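PDB 1JMX: amine Dehydrogenase from Pseudomonas putida, which probably takes part in oxidising amines, carrying electrons through its two bound c-type hemes. Local coordinates for residues Ala373-Arg378 / Gly479-Thr484; Pro420-Ala425 / Ala461-Val466. All coordinates share one frame; numbering follows the deposited sequence.

Interaction 1 (Ala373-Arg378 / Gly479-Thr484); sequences AFSIAR and GHMIVT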
loop_
_atom_site.group_PDB
_atom_site.type_symbol
_atom_site.label_atom_id
_atom_site.label_comp_id
_atom_site.label_asym_id
_atom_site.label_seq_id
_atom_site.Cartn_x
_atom_site.Cartn_y
_atom_site.Cartn_z
ATOM N N ALA A 373 13.220 -7.397 14.143
ATOM C CA ALA A 373 14.208 -7.944 13.204
ATOM C C ALA A 373 14.085 -7.281 11.831
ATOM O O ALA A 373 15.084 -7.077 11.143
ATOM C CB ALA A 373 14.050 -9.456 13.087
ATOM N N PHE A 374 12.846 -6.977 11.442
ATOM C CA PHE A 374 12.542 -6.311 10.178
ATOM C C PHE A 374 11.500 -5.217 10.432
ATOM O O PHE A 374 10.538 -5.420 11.165
ATOM C CB PHE A 374 12.009 -7.304 9.141
ATOM C CG PHE A 374 11.692 -6.672 7.809
ATOM C CD1 PHE A 374 12.716 -6.278 6.950
ATOM C CD2 PHE A 374 10.374 -6.447 7.421
ATOM C CE1 PHE A 374 12.437 -5.671 5.724
ATOM C CE2 PHE A 374 10.080 -5.840 6.194
ATOM C CZ PHE A 374 11.113 -5.452 5.346
ATOM N N SER A 375 11.709 -4.048 9.838
ATOM C CA SER A 375 10.781 -2.940 10.018
ATOM C C SER A 375 10.822 -1.951 8.860
ATOM O O SER A 375 11.749 -1.954 8.053
ATOM C CB SER A 375 11.056 -2.213 11.341
ATOM O OG SER A 375 12.299 -1.536 11.315
ATOM N N ILE A 376 9.820 -1.086 8.806
ATOM C CA ILE A 376 9.715 -0.090 7.751
ATOM C C ILE A 376 9.725 1.337 8.302
ATOM O O ILE A 376 8.886 1.702 9.126
ATOM C CB ILE A 376 8.399 -0.286 6.917
ATOM C CG1 ILE A 376 8.394 -1.652 6.225
ATOM C CG2 ILE A 376 8.207 0.857 5.913
ATOM C CD1 ILE A 376 9.466 -1.817 5.188
ATOM N N ALA A 377 10.693 2.125 7.846
ATOM C CA ALA A 377 10.814 3.533 8.214
ATOM C C ALA A 377 10.344 4.288 6.974
ATOM O O ALA A 377 10.467 3.784 5.860
ATOM C CB ALA A 377 12.266 3.874 8.530
ATOM N N ARG A 378 9.781 5.476 7.143
ATOM C CA ARG A 378 9.305 6.217 5.978
ATOM C C ARG A 378 9.715 7.682 5.998
ATOM O O ARG A 378 9.716 8.329 7.038
ATOM C CB ARG A 378 7.774 6.114 5.864
ATOM C CG ARG A 378 7.200 4.752 6.246
ATOM C CD ARG A 378 5.688 4.673 6.108
ATOM N NE ARG A 378 5.326 4.500 4.715
ATOM C CZ ARG A 378 4.668 3.459 4.216
ATOM N NH1 ARG A 378 4.260 2.467 4.996
ATOM N NH2 ARG A 378 4.484 3.388 2.907
ATOM N N GLY A 479 19.905 -6.250 12.478
ATOM C CA GLY A 479 18.521 -6.115 12.067
ATOM C C GLY A 479 18.467 -5.588 10.644
ATOM O O GLY A 479 19.492 -5.215 10.074
ATOM N N HIS A 480 17.271 -5.578 10.067
ATOM C CA HIS A 480 17.074 -5.103 8.706
ATOM C C HIS A 480 15.985 -4.048 8.673
ATOM O O HIS A 480 14.856 -4.292 9.094
ATOM C CB HIS A 480 16.691 -6.265 7.785
ATOM C CG HIS A 480 16.622 -5.897 6.333
ATOM N ND1 HIS A 480 16.070 -6.727 5.382
ATOM C CD2 HIS A 480 17.053 -4.801 5.667
ATOM C CE1 HIS A 480 16.167 -6.163 4.194
ATOM N NE2 HIS A 480 16.760 -4.993 4.341
ATOM N N MET A 481 16.338 -2.877 8.159
ATOM C CA MET A 481 15.397 -1.779 8.046
ATOM C C MET A 481 15.399 -1.189 6.642
ATOM O O MET A 481 16.446 -1.020 6.024
ATOM C CB MET A 481 15.731 -0.680 9.060
ATOM C CG MET A 481 14.850 0.557 8.933
ATOM S SD MET A 481 15.350 1.941 9.954
ATOM C CE MET A 481 16.985 2.256 9.324
ATOM N N ILE A 482 14.207 -0.912 6.131
ATOM C CA ILE A 482 14.053 -0.291 4.820
ATOM C C ILE A 482 13.360 1.053 5.042
ATOM O O ILE A 482 12.340 1.129 5.725
ATOM C CB ILE A 482 13.213 -1.166 3.851
ATOM C CG1 ILE A 482 14.018 -2.380 3.396
ATOM C CG2 ILE A 482 12.777 -0.355 2.647
ATOM C CD1 ILE A 482 13.218 -3.357 2.600
ATOM N N VAL A 483 13.982 2.118 4.549
ATOM C CA VAL A 483 13.419 3.454 4.658
ATOM C C VAL A 483 12.781 3.723 3.309
ATOM O O VAL A 483 13.471 3.729 2.291
ATOM C CB VAL A 483 14.505 4.519 4.905
ATOM C CG1 VAL A 483 13.868 5.880 5.098
ATOM C CG2 VAL A 483 15.347 4.151 6.113
ATOM N N THR A 484 11.457 3.849 3.290
ATOM C CA THR A 484 10.740 4.123 2.046
ATOM C C THR A 484 9.886 5.364 1.977
ATOM O O THR A 484 9.957 6.244 2.834
ATOM C CB THR A 484 9.846 2.966 1.579
ATOM O OG1 THR A 484 9.301 2.249 2.700
ATOM C CG2 THR A 484 10.605 2.112 0.662
HETATM O O HOH W 1 14.292 -3.785 11.678
#

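Interaction 2 (Pro420-Ala425 / Ala461-Val466); sequences PFNERA and AGNLKV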
loop_
_atom_site.group_PDB
_atom_site.type_symbol
_atom_site.label_atom_id
_atom_site.label_comp_id
_atom_site.label_asym_id
_atom_site.label_seq_id
_atom_site.Cartn_x
_atom_site.Cartn_y
_atom_site.Cartn_z
ATOM N N PRO A 420 25.153 -0.263 5.018
ATOM C CA PRO A 420 24.467 -0.628 3.777
ATOM C C PRO A 420 24.079 -2.096 3.849
ATOM O O PRO A 420 24.880 -2.928 4.285
ATOM C CB PRO A 420 25.546 -0.419 2.725
ATOM C CG PRO A 420 26.338 0.711 3.288
ATOM C CD PRO A 420 26.469 0.328 4.730
ATOM N N PHE A 421 22.845 -2.414 3.472
ATOM C CA PHE A 421 22.391 -3.795 3.509
ATOM C C PHE A 421 22.990 -4.615 2.364
ATOM O O PHE A 421 23.268 -5.805 2.518
ATOM C CB PHE A 421 20.866 -3.858 3.452
ATOM C CG PHE A 421 20.311 -5.239 3.654
ATOM C CD1 PHE A 421 20.199 -5.778 4.936
ATOM C CD2 PHE A 421 19.897 -6.001 2.568
ATOM C CE1 PHE A 421 19.679 -7.057 5.135
ATOM C CE2 PHE A 421 19.374 -7.286 2.755
ATOM C CZ PHE A 421 19.265 -7.814 4.042
ATOM N N ASN A 422 23.166 -3.981 1.213
ATOM C CA ASN A 422 23.722 -4.670 0.060
ATOM C C ASN A 422 24.644 -3.784 -0.766
ATOM O O ASN A 422 24.808 -2.595 -0.479
ATOM C CB ASN A 422 22.605 -5.277 -0.814
ATOM C CG ASN A 422 21.582 -4.249 -1.281
ATOM O OD1 ASN A 422 21.913 -3.097 -1.564
ATOM N ND2 ASN A 422 20.327 -4.667 -1.364
ATOM N N GLU A 423 25.267 -4.385 -1.777
ATOM C CA GLU A 423 26.185 -3.672 -2.653
ATOM C C GLU A 423 25.501 -2.462 -3.269
ATOM O O GLU A 423 26.106 -1.401 -3.440
ATOM C CB GLU A 423 26.697 -4.605 -3.757
ATOM N N ARG A 424 24.219 -2.626 -3.567
ATOM C CA ARG A 424 23.436 -1.563 -4.167
ATOM C C ARG A 424 23.341 -0.352 -3.230
ATOM O O ARG A 424 23.485 0.786 -3.670
ATOM C CB ARG A 424 22.058 -2.102 -4.557
ATOM N N ALA A 425 23.179 -0.613 -1.935
ATOM C CA ALA A 425 23.084 0.445 -0.931
ATOM C C ALA A 425 24.400 1.207 -0.802
ATOM O O ALA A 425 24.405 2.402 -0.548
ATOM C CB ALA A 425 22.678 -0.140 0.410
ATOM N N ALA A 461 15.486 7.392 0.502
ATOM C CA ALA A 461 15.122 6.028 0.841
ATOM C C ALA A 461 16.416 5.214 0.955
ATOM O O ALA A 461 17.471 5.654 0.494
ATOM C CB ALA A 461 14.211 5.442 -0.246
ATOM N N GLY A 462 16.337 4.044 1.584
ATOM C CA GLY A 462 17.514 3.210 1.735
ATOM C C GLY A 462 17.257 1.800 2.231
ATOM O O GLY A 462 16.225 1.516 2.835
ATOM N N ASN A 463 18.197 0.908 1.932
ATOM C CA ASN A 463 18.126 -0.486 2.349
ATOM C C ASN A 463 19.246 -0.598 3.386
ATOM O O ASN A 463 20.427 -0.679 3.038
ATOM C CB ASN A 463 18.381 -1.396 1.142
ATOM C CG ASN A 463 17.879 -2.796 1.354
ATOM O OD1 ASN A 463 17.462 -3.155 2.449
ATOM N ND2 ASN A 463 17.916 -3.600 0.305
ATOM N N LEU A 464 18.864 -0.558 4.659
ATOM C CA LEU A 464 19.820 -0.567 5.758
ATOM C C LEU A 464 19.912 -1.782 6.683
ATOM O O LEU A 464 18.959 -2.534 6.886
ATOM C CB LEU A 464 19.608 0.691 6.607
ATOM C CG LEU A 464 19.686 2.038 5.888
ATOM C CD1 LEU A 464 19.450 3.158 6.883
ATOM C CD2 LEU A 464 21.045 2.200 5.207
ATOM N N LYS A 465 21.094 -1.932 7.264
ATOM C CA LYS A 465 21.395 -3.001 8.200
ATOM C C LYS A 465 21.570 -2.295 9.535
ATOM O O LYS A 465 22.382 -1.384 9.659
ATOM C CB LYS A 465 22.685 -3.720 7.789
ATOM C CG LYS A 465 22.868 -5.075 8.435
ATOM C CD LYS A 465 23.809 -5.971 7.630
ATOM C CE LYS A 465 25.209 -5.362 7.498
ATOM N NZ LYS A 465 26.202 -6.361 6.964
ATOM N N VAL A 466 20.737 -2.663 10.496
ATOM C CA VAL A 466 20.760 -2.065 11.824
ATOM C C VAL A 466 21.654 -2.864 12.768
ATOM O O VAL A 466 21.320 -3.987 13.140
ATOM C CB VAL A 466 19.325 -1.980 12.387
ATOM C CG1 VAL A 466 19.336 -1.490 13.821
ATOM C CG2 VAL A 466 18.485 -1.054 11.512
#

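Interaction 1 (Ala373-Arg378 / Gly479-Thr484)
The carbonyl oxygen of His480 is gripped by two hydrogen bonds and a weaker third hold. Ser375 N donates to it nearly along the C=O axis, water 1 donates at 2.7 Å from His480 O, and the CA-H of Phe374 points at it, with Phe374 CA 3.3 Å away. The same water lies 3.0 Å from Ser375 OG, so the Ser375 hydroxyl and the His480 carbonyl are bridged by one water. Four more backbone bonds complete the ladder, one before it, from His480 N to Ala373 O, and three after it, in which Ser375 and Ala377 meet Ile482 and Thr484; the last, from Thr484 N to Ala377 O, is the shortest at 2.8 Å. Phe374 and His480 run side by side, each with CG anti to its backbone N. The Phe374 ring turns an edge toward the imidazole face in an offset T-shaped pair, planes 65° apart, with Phe374 CD1 3.7 Å from His480 ND1. Asn463 bonds the other ring nitrogen, which probably fixes the imidazole's rotation. Ile482 brings CD1 to the rim of the Phe374 ring, 4.0 Å from its CE1, while Ile376 bends its chain (chi2 -65°) so that its own CD1 reaches Ile482 CB. On the other face, the single methyl of Ala377 leaves room for the sulphur of Met481, 3.9 Å from Ala377 CB, and for Val483. This is a parallel beta ladder joining the first strand of domain IV, 367-378, to its last, 476-484, as in immunoglobulin-like folds of the E-set class.

Interaction 2 (Pro420-Ala425 / Ala461-Val466)
Here an antiparallel strand pairing ends in a helix N-cap: strand 406-420 leaves its neighbour, and Asn422 starts the short helix 423-427. Backbone contacts come first. Pro420 faces Leu464 in a non-hydrogen-bonded pair, a place that suits a residue without an N-H, and their side chains diverge. Phe421 N then donates to Asn463 O at 3.0 Å, from above the carbonyl plane, 31° out of it.

Capping is the second kind. Asn422 holds CG in the crowded position between N and the carbonyl carbon (chi1 56°), which turns OD1 back to accept from Ala425 N at 2.8 Å, nearly along the side-chain C=O axis. An alanine here would lose this capping bond and would probably leave the first helical turn less firmly anchored.

Side-chain packing completes the contact. The Phe421 ring and the Asn463 amide lie only 20° from parallel, with Asn463 OD1 3.7 Å from Phe421 CG; that oxygen is bonded by His480, which also stacks on Phe421. The CB of Ala425 comes 3.5 Å from Asn463 O. Lys465 sets its CB at the edge of the Phe421 ring, and its CE reaches toward Pro420 O. The two asparagine amides meet almost perpendicularly, and as both nitrogens are donors, Asn422 ND2 and Asn463 ND2 sit 3.1 Å apart without bonding.

Interactions 1 and 2 share one mixed sheet in domain IV of the chain, their centres about 10 Å apart. Along the sequence the segments run 373-378, 420-425, 461-466, 479-484, so interaction 2 is nested within the loop that interaction 1 closes. The joint lies between the consecutive, antiparallel strands 462-470 and 476-484, where Gly479 N probably bonds Val466 O across 2.7 Å and a side-chain link ties the two contacts. The end of strand 406-420 and strands 462-470, 476-484 and 367-378 thus form one continuous sheet. Both contacts touch the chain of another protein, interaction 1 through more of its residues; interaction 2 lies farther from the centre of the chain and away from the annotated sites.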